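Local coordinates for putative exported protein (Bordetella parapertussis, PDB 3OCJ) that is of unknown function but is probably an AdoMet-dependent methyltransferase-like protein, here with palmitic acid bound, at residues V23-L31 and Q44-A52; N197-V206 and P263-H271. All blocks are in the same frame, centred on the assembly; numbering follows the deposited sequence.

Contact 1: residues V23-L31 and Q44-A52; sequences VRQARQRIL and QIELLHGLA
The guanidinium group of Arg27 has Ile45 CD1 over one face, 4.1 Å from CZ, while Ile45 CG2 comes 3.7 Å from NH1. An arm extended from CG to NE, with CG anti to the backbone N (chi1 -178°), carries the planar group to this isoleucine; no hydrogen bond crosses between the two segments. Leu48 is the central knob, seated in a hole made by Val23, Ala26, Arg27 and Ile30. Its CD1 rests 3.8 Å from Ala26 CB, a methyl small enough to admit the leucine, and its CD2 lies 3.6 Å from Arg27 N. Farther along, the side chains of Ile30 and Gln44 run alongside in opposing senses, and Ile30 CG2 lies 3.5 Å from Gln44 OE1. Gln44 NE2 donates to the carbonyls of Phe39 and Gly34 in the connection between the helices, and OE1 accepts a weak hydrogen bond from Arg259. Leu31 CD2 meets Ile45 CD1 at 4.1 Å. The pair is an antiparallel helical hairpin; the axes of 23-31 and 44-52 approach to 10.2 Å at 165°. Branched aliphatic side chains suit an interface held by shape and apolar burial, and the arginine can cover the outer isoleucine while probably keeping its charge near solvent.

Contact 2: residues N197-V206 and P263-H271; sequences NIYEPDDARV and PRWNALRTH. With PLM (palmitic acid), chain D.
Arg269, extended from CG to NE with CG anti to the carbonyl carbon (chi1 -70°), carries its guanidinium group to the carbonyls of 197-206. NH2 donates to Glu200 O at 2.8 Å, nearly straight (165°) and in the carbonyl plane. NH1 donates to Asn197 O at 3.3 Å from above the carbonyl plane, and Glu200 N donates to the same oxygen from the opposite face; the NH1 bond to Glu200 O is weak. NE and NH2 together grip Asp203 OD1 side-on in a salt bridge, with NE 2.9 Å from that oxygen. Val206 CG2 covers one guanidinium face. Asp202 is the N-cap of helix 203-216: its OD2 accepts from Arg205 N, and its own N donates to Glu200 OE2. Both segments belong to a Rossmann-like methyltransferase fold, in which 197-206 follows strand 188-192 of the central sheet. Ala267 N donates to Ile198 O at 3.0 Å, and the small Ala267 CB fits 3.3 Å from Glu200 O. One water donates to both Tyr199 O and Arg264 O. Asp203 OD1 and Trp265 NE1 each also bond a glycerol, probably from the crystallisation liquor. Trp265 CB lies over a face of the Tyr199 ring in a CH-pi contact, whereas Tyr199 OH donates to palmitic acid O2 at 2.6 Å and is also hydrogen-bonded to Leu66 N. The indole is sandwiched between palmitic acid C4 and Pro263 CB.

How the contacts relate
From the N terminus, helix 15-33 runs out and the chain turns back through a short connection into helix 41-53, so contact 1 closes a loop of 12 intervening residues. Contact 2 opens much later and spans 56 residues, bringing the loop after strand 188-192 against the link between helices 247-261 and 271-280. The two loops therefore lie in series, neither nesting nor crossing. The centres of contact 1 and contact 2 are about 27 Å apart. Between contact 1 and contact 2 the nearest atoms are about 8 Å apart, without touching. Helix 247-261 connects them: Leu260 and Leu255 pack on contact 1, and its C-terminal end leads into 263-271. The same palmitic acid molecule runs from contact 2 to Leu51, on the helix of contact 1.

Contact 1: residues V23-L31 and Q44-A52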
# COMPACT_ATOMS: atom_id res chain seq x y z
N VAL A 23 19.46 4.77 -12.12
CA VAL A 23 19.08 5.26 -13.44
C VAL A 23 19.94 4.62 -14.53
O VAL A 23 19.42 4.21 -15.57
CB VAL A 23 19.15 6.80 -13.54
CG1 VAL A 23 18.96 7.25 -14.98
CG2 VAL A 23 18.09 7.42 -12.63
N ARG A 24 21.25 4.53 -14.28
CA ARG A 24 22.15 3.87 -15.22
C ARG A 24 21.73 2.42 -15.48
O ARG A 24 21.72 1.97 -16.62
CB ARG A 24 23.60 3.91 -14.71
CG ARG A 24 24.23 5.29 -14.70
CD ARG A 24 25.75 5.23 -14.53
NE ARG A 24 26.15 4.60 -13.27
CZ ARG A 24 26.37 5.26 -12.14
NH1 ARG A 24 26.72 4.61 -11.04
NH2 ARG A 24 26.24 6.58 -12.10
N GLN A 25 21.39 1.71 -14.41
CA GLN A 25 20.97 0.31 -14.53
C GLN A 25 19.68 0.16 -15.33
O GLN A 25 19.54 -0.76 -16.13
CB GLN A 25 20.84 -0.33 -13.14
CG GLN A 25 22.16 -0.43 -12.39
CD GLN A 25 21.99 -0.78 -10.92
OE1 GLN A 25 21.11 -1.55 -10.55
NE2 GLN A 25 22.85 -0.22 -10.08
N ALA A 26 18.73 1.06 -15.11
CA ALA A 26 17.48 1.03 -15.85
C ALA A 26 17.75 1.35 -17.32
O ALA A 26 17.15 0.74 -18.21
CB ALA A 26 16.49 2.01 -15.26
N ARG A 27 18.64 2.30 -17.57
CA ARG A 27 18.98 2.67 -18.94
C ARG A 27 19.60 1.48 -19.67
O ARG A 27 19.28 1.21 -20.83
CB ARG A 27 19.91 3.88 -18.99
CG ARG A 27 20.24 4.32 -20.41
CD ARG A 27 21.16 5.53 -20.44
NE ARG A 27 21.52 5.90 -21.81
CZ ARG A 27 20.88 6.80 -22.54
NH1 ARG A 27 19.84 7.45 -22.04
NH2 ARG A 27 21.28 7.07 -23.78
N GLN A 28 20.48 0.75 -18.98
CA GLN A 28 21.11 -0.41 -19.59
C GLN A 28 20.08 -1.49 -19.91
O GLN A 28 20.18 -2.15 -20.95
CB GLN A 28 22.23 -0.96 -18.71
CG GLN A 28 23.57 -0.27 -18.93
CD GLN A 28 24.05 -0.39 -20.37
OE1 GLN A 28 23.71 -1.33 -21.08
NE2 GLN A 28 24.87 0.57 -20.79
N ARG A 29 19.10 -1.68 -19.04
CA ARG A 29 18.06 -2.67 -19.29
C ARG A 29 17.24 -2.31 -20.53
O ARG A 29 16.78 -3.19 -21.25
CB ARG A 29 17.14 -2.83 -18.07
CG ARG A 29 17.83 -3.50 -16.90
CD ARG A 29 16.83 -3.94 -15.83
NE ARG A 29 16.16 -2.83 -15.17
CZ ARG A 29 16.62 -2.19 -14.09
NH1 ARG A 29 17.77 -2.53 -13.54
NH2 ARG A 29 15.91 -1.20 -13.57
N ILE A 30 17.07 -1.01 -20.77
CA ILE A 30 16.37 -0.55 -21.96
C ILE A 30 17.20 -0.81 -23.21
O ILE A 30 16.72 -1.39 -24.18
CB ILE A 30 16.06 0.96 -21.90
CG1 ILE A 30 15.08 1.27 -20.77
CG2 ILE A 30 15.48 1.45 -23.21
CD1 ILE A 30 14.96 2.76 -20.48
N LEU A 31 18.46 -0.37 -23.18
CA LEU A 31 19.34 -0.50 -24.34
C LEU A 31 19.62 -1.95 -24.71
O LEU A 31 19.73 -2.27 -25.90
CB LEU A 31 20.66 0.24 -24.09
CG LEU A 31 20.56 1.75 -23.87
CD1 LEU A 31 21.94 2.33 -23.62
CD2 LEU A 31 19.90 2.43 -25.05
N GLN A 44 11.11 4.61 -24.26
CA GLN A 44 11.41 4.06 -22.94
C GLN A 44 12.37 4.97 -22.19
O GLN A 44 12.25 5.15 -20.97
CB GLN A 44 11.99 2.66 -23.06
CG GLN A 44 11.02 1.61 -23.58
CD GLN A 44 11.69 0.28 -23.80
OE1 GLN A 44 12.43 -0.21 -22.93
NE2 GLN A 44 11.47 -0.31 -24.98
N ILE A 45 13.34 5.52 -22.91
CA ILE A 45 14.31 6.43 -22.31
C ILE A 45 13.60 7.70 -21.85
O ILE A 45 13.91 8.24 -20.78
CB ILE A 45 15.45 6.75 -23.30
CG1 ILE A 45 16.34 5.52 -23.47
CG2 ILE A 45 16.26 7.95 -22.82
CD1 ILE A 45 17.44 5.69 -24.49
N GLU A 46 12.63 8.16 -22.63
CA GLU A 46 11.81 9.30 -22.22
C GLU A 46 11.01 8.99 -20.95
O GLU A 46 10.87 9.84 -20.07
CB GLU A 46 10.86 9.73 -23.34
CG GLU A 46 11.55 10.25 -24.59
CD GLU A 46 10.56 10.68 -25.66
OE1 GLU A 46 9.35 10.40 -25.50
OE2 GLU A 46 11.00 11.29 -26.66
N LEU A 47 10.48 7.77 -20.86
CA LEU A 47 9.75 7.37 -19.67
C LEU A 47 10.67 7.35 -18.45
O LEU A 47 10.31 7.84 -17.38
CB LEU A 47 9.10 5.99 -19.87
CG LEU A 47 8.05 5.87 -20.97
CD1 LEU A 47 7.46 4.47 -20.97
CD2 LEU A 47 6.96 6.91 -20.81
N LEU A 48 11.87 6.80 -18.62
CA LEU A 48 12.85 6.78 -17.54
C LEU A 48 13.19 8.20 -17.08
O LEU A 48 13.30 8.46 -15.88
CB LEU A 48 14.11 6.02 -17.98
CG LEU A 48 15.27 5.96 -16.99
CD1 LEU A 48 14.83 5.35 -15.65
CD2 LEU A 48 16.42 5.15 -17.57
N HIS A 49 13.35 9.11 -18.04
CA HIS A 49 13.63 10.50 -17.71
C HIS A 49 12.48 11.12 -16.91
O HIS A 49 12.71 11.89 -15.97
CB HIS A 49 13.89 11.31 -18.98
CG HIS A 49 14.37 12.70 -18.73
ND1 HIS A 49 15.67 13.00 -18.38
CD2 HIS A 49 13.71 13.89 -18.77
CE1 HIS A 49 15.79 14.30 -18.22
NE2 HIS A 49 14.62 14.87 -18.45
N GLY A 50 11.25 10.80 -17.29
CA GLY A 50 10.08 11.27 -16.56
C GLY A 50 10.12 10.80 -15.12
O GLY A 50 9.86 11.58 -14.20
N LEU A 51 10.45 9.53 -14.91
CA LEU A 51 10.61 9.02 -13.55
C LEU A 51 11.67 9.80 -12.78
O LEU A 51 11.45 10.20 -11.64
CB LEU A 51 11.01 7.55 -13.55
CG LEU A 51 9.93 6.53 -13.85
CD1 LEU A 51 10.55 5.13 -13.81
CD2 LEU A 51 8.77 6.64 -12.86
N ALA A 52 12.82 10.00 -13.41
CA ALA A 52 13.95 10.63 -12.73
C ALA A 52 13.71 12.10 -12.41
O ALA A 52 14.36 12.66 -11.52
CB ALA A 52 15.22 10.45 -13.56

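Contact 2: residues N197-V206 and P263-H271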
# COMPACT_ATOMS: atom_id res chain seq x y z
N ASN A 197 2.11 -7.28 3.54
CA ASN A 197 2.06 -8.61 2.96
C ASN A 197 2.54 -8.66 1.52
O ASN A 197 3.14 -9.64 1.08
CB ASN A 197 0.65 -9.22 3.11
CG ASN A 197 -0.46 -8.28 2.63
OD1 ASN A 197 -0.21 -7.25 1.99
ND2 ASN A 197 -1.69 -8.65 2.91
N ILE A 198 2.26 -7.60 0.76
CA ILE A 198 2.61 -7.56 -0.65
C ILE A 198 4.13 -7.50 -0.90
O ILE A 198 4.58 -7.72 -2.02
CB ILE A 198 1.93 -6.40 -1.39
CG1 ILE A 198 2.34 -5.05 -0.77
CG2 ILE A 198 0.42 -6.60 -1.37
CD1 ILE A 198 1.62 -3.84 -1.37
N TYR A 199 4.90 -7.23 0.16
CA TYR A 199 6.37 -7.24 0.05
C TYR A 199 7.00 -8.54 0.51
O TYR A 199 8.21 -8.67 0.42
CB TYR A 199 6.98 -6.08 0.84
CG TYR A 199 6.65 -4.71 0.30
CD1 TYR A 199 7.49 -4.08 -0.62
CD2 TYR A 199 5.51 -4.03 0.70
CE1 TYR A 199 7.18 -2.82 -1.13
CE2 TYR A 199 5.21 -2.76 0.20
CZ TYR A 199 6.05 -2.16 -0.72
OH TYR A 199 5.76 -0.91 -1.23
N GLU A 200 6.20 -9.48 1.00
CA GLU A 200 6.71 -10.71 1.60
C GLU A 200 6.29 -11.91 0.75
O GLU A 200 5.14 -12.35 0.83
CB GLU A 200 6.20 -10.85 3.03
CG GLU A 200 6.65 -12.14 3.71
CD GLU A 200 8.15 -12.36 3.53
OE1 GLU A 200 8.93 -11.63 4.17
OE2 GLU A 200 8.54 -13.22 2.72
N PRO A 201 7.20 -12.44 -0.07
CA PRO A 201 6.81 -13.56 -0.94
C PRO A 201 6.54 -14.88 -0.21
O PRO A 201 5.88 -15.76 -0.76
CB PRO A 201 7.99 -13.69 -1.90
CG PRO A 201 9.16 -13.14 -1.13
CD PRO A 201 8.59 -12.01 -0.30
N ASP A 202 7.04 -15.02 1.02
CA ASP A 202 6.85 -16.26 1.75
C ASP A 202 5.46 -16.32 2.39
O ASP A 202 5.14 -15.55 3.29
CB ASP A 202 7.93 -16.46 2.82
CG ASP A 202 7.84 -17.81 3.48
OD1 ASP A 202 8.47 -18.76 2.98
OD2 ASP A 202 7.12 -17.94 4.49
N ASP A 203 4.65 -17.27 1.93
CA ASP A 203 3.26 -17.38 2.37
C ASP A 203 3.14 -17.59 3.88
O ASP A 203 2.29 -16.99 4.53
CB ASP A 203 2.55 -18.52 1.64
CG ASP A 203 2.39 -18.28 0.14
OD1 ASP A 203 2.52 -17.12 -0.32
OD2 ASP A 203 2.10 -19.26 -0.58
N ALA A 204 4.00 -18.45 4.43
CA ALA A 204 3.93 -18.72 5.86
C ALA A 204 4.25 -17.50 6.70
O ALA A 204 3.65 -17.30 7.76
CB ALA A 204 4.82 -19.90 6.24
N ARG A 205 5.19 -16.67 6.25
CA ARG A 205 5.50 -15.45 7.01
C ARG A 205 4.29 -14.52 7.04
O ARG A 205 4.03 -13.86 8.04
CB ARG A 205 6.73 -14.73 6.45
CG ARG A 205 8.04 -15.50 6.70
CD ARG A 205 9.25 -14.74 6.16
NE ARG A 205 10.49 -15.45 6.44
CZ ARG A 205 11.22 -15.29 7.55
NH1 ARG A 205 10.82 -14.44 8.49
NH2 ARG A 205 12.34 -15.98 7.71
N VAL A 206 3.54 -14.46 5.94
CA VAL A 206 2.33 -13.64 5.91
C VAL A 206 1.23 -14.24 6.79
O VAL A 206 0.57 -13.51 7.53
CB VAL A 206 1.87 -13.40 4.45
CG1 VAL A 206 0.47 -12.77 4.42
CG2 VAL A 206 2.86 -12.49 3.76
N PRO A 263 9.65 -2.95 -8.86
CA PRO A 263 9.15 -2.79 -7.49
C PRO A 263 9.23 -4.07 -6.66
O PRO A 263 9.15 -5.18 -7.18
CB PRO A 263 7.67 -2.41 -7.67
CG PRO A 263 7.44 -2.26 -9.14
CD PRO A 263 8.59 -2.86 -9.88
N ARG A 264 9.32 -3.87 -5.35
CA ARG A 264 9.42 -4.96 -4.38
C ARG A 264 8.06 -5.49 -3.93
O ARG A 264 8.01 -6.46 -3.17
CB ARG A 264 10.11 -4.46 -3.11
CG ARG A 264 11.46 -3.83 -3.26
CD ARG A 264 11.77 -3.01 -2.00
NE ARG A 264 13.12 -2.48 -2.04
CZ ARG A 264 14.19 -3.18 -1.66
NH1 ARG A 264 14.05 -4.42 -1.22
NH2 ARG A 264 15.40 -2.64 -1.74
N TRP A 265 6.96 -4.86 -4.36
CA TRP A 265 5.62 -5.23 -3.91
C TRP A 265 5.00 -6.35 -4.73
O TRP A 265 3.79 -6.34 -4.98
CB TRP A 265 4.70 -4.01 -3.91
CG TRP A 265 4.54 -3.29 -5.24
CD1 TRP A 265 3.97 -3.78 -6.37
CD2 TRP A 265 4.94 -1.94 -5.54
NE1 TRP A 265 3.98 -2.81 -7.37
CE2 TRP A 265 4.57 -1.68 -6.88
CE3 TRP A 265 5.55 -0.93 -4.79
CZ2 TRP A 265 4.82 -0.45 -7.50
CZ3 TRP A 265 5.80 0.30 -5.41
CH2 TRP A 265 5.43 0.52 -6.75
N ASN A 266 5.81 -7.32 -5.12
CA ASN A 266 5.37 -8.33 -6.07
C ASN A 266 5.04 -9.70 -5.48
O ASN A 266 5.14 -10.72 -6.17
CB ASN A 266 6.38 -8.47 -7.21
CG ASN A 266 7.72 -9.01 -6.73
OD1 ASN A 266 8.02 -9.01 -5.54
ND2 ASN A 266 8.53 -9.48 -7.68
N ALA A 267 4.67 -9.72 -4.20
CA ALA A 267 4.16 -10.95 -3.60
C ALA A 267 2.66 -10.95 -3.84
O ALA A 267 1.89 -10.45 -3.02
CB ALA A 267 4.48 -11.01 -2.12
N LEU A 268 2.26 -11.52 -4.96
CA LEU A 268 0.87 -11.45 -5.43
C LEU A 268 0.14 -12.72 -5.01
O LEU A 268 0.69 -13.81 -5.10
CB LEU A 268 0.84 -11.28 -6.95
CG LEU A 268 1.74 -10.15 -7.50
CD1 LEU A 268 1.67 -10.06 -9.02
CD2 LEU A 268 1.37 -8.81 -6.86
N ARG A 269 -1.11 -12.56 -4.56
CA ARG A 269 -1.87 -13.68 -4.00
C ARG A 269 -3.32 -13.58 -4.42
O ARG A 269 -3.86 -12.48 -4.61
CB ARG A 269 -1.77 -13.68 -2.47
CG ARG A 269 -0.38 -14.04 -1.96
CD ARG A 269 -0.31 -14.23 -0.43
NE ARG A 269 1.05 -14.66 -0.10
CZ ARG A 269 2.06 -13.83 0.16
NH1 ARG A 269 1.87 -12.52 0.25
NH2 ARG A 269 3.27 -14.35 0.38
N THR A 270 -3.96 -14.74 -4.58
CA THR A 270 -5.36 -14.77 -4.95
C THR A 270 -6.26 -14.60 -3.71
O THR A 270 -5.80 -14.66 -2.56
CB THR A 270 -5.72 -16.10 -5.60
OG1 THR A 270 -5.51 -17.15 -4.65
CG2 THR A 270 -4.87 -16.36 -6.85
N HIS A 271 -7.56 -14.42 -3.96
CA HIS A 271 -8.56 -14.39 -2.91
C HIS A 271 -8.53 -15.70 -2.12
O HIS A 271 -8.56 -15.69 -0.90
CB HIS A 271 -9.97 -14.21 -3.50
CG HIS A 271 -10.24 -12.85 -4.05
ND1 HIS A 271 -9.80 -12.44 -5.29
CD2 HIS A 271 -10.96 -11.82 -3.55
CE1 HIS A 271 -10.22 -11.20 -5.52
NE2 HIS A 271 -10.93 -10.80 -4.47
C1 PLM D . 2.41 -0.11 -1.19
O1 PLM D . 1.30 0.22 -0.73
O2 PLM D . 3.41 0.00 -0.45
C2 PLM D . 2.58 -0.65 -2.60
C3 PLM D . 1.33 -0.50 -3.46
C4 PLM D . 1.71 -0.81 -4.91
C5 PLM D . 0.52 -0.92 -5.85
C6 PLM D . -0.20 0.41 -6.03
C7 PLM D . 0.75 1.60 -6.13
C8 PLM D . 1.61 1.59 -7.39
C9 PLM D . 2.46 2.85 -7.38
CA PLM D . 3.02 3.21 -8.75
CB PLM D . 3.34 4.70 -8.79
CC PLM D . 4.30 5.05 -9.92
CD PLM D . 4.62 6.54 -9.89
CE PLM D . 5.71 6.85 -10.91
CF PLM D . 6.39 8.18 -10.62
CG PLM D . 5.43 9.35 -10.66
O HOH W 1 9.84 -7.57 -1.45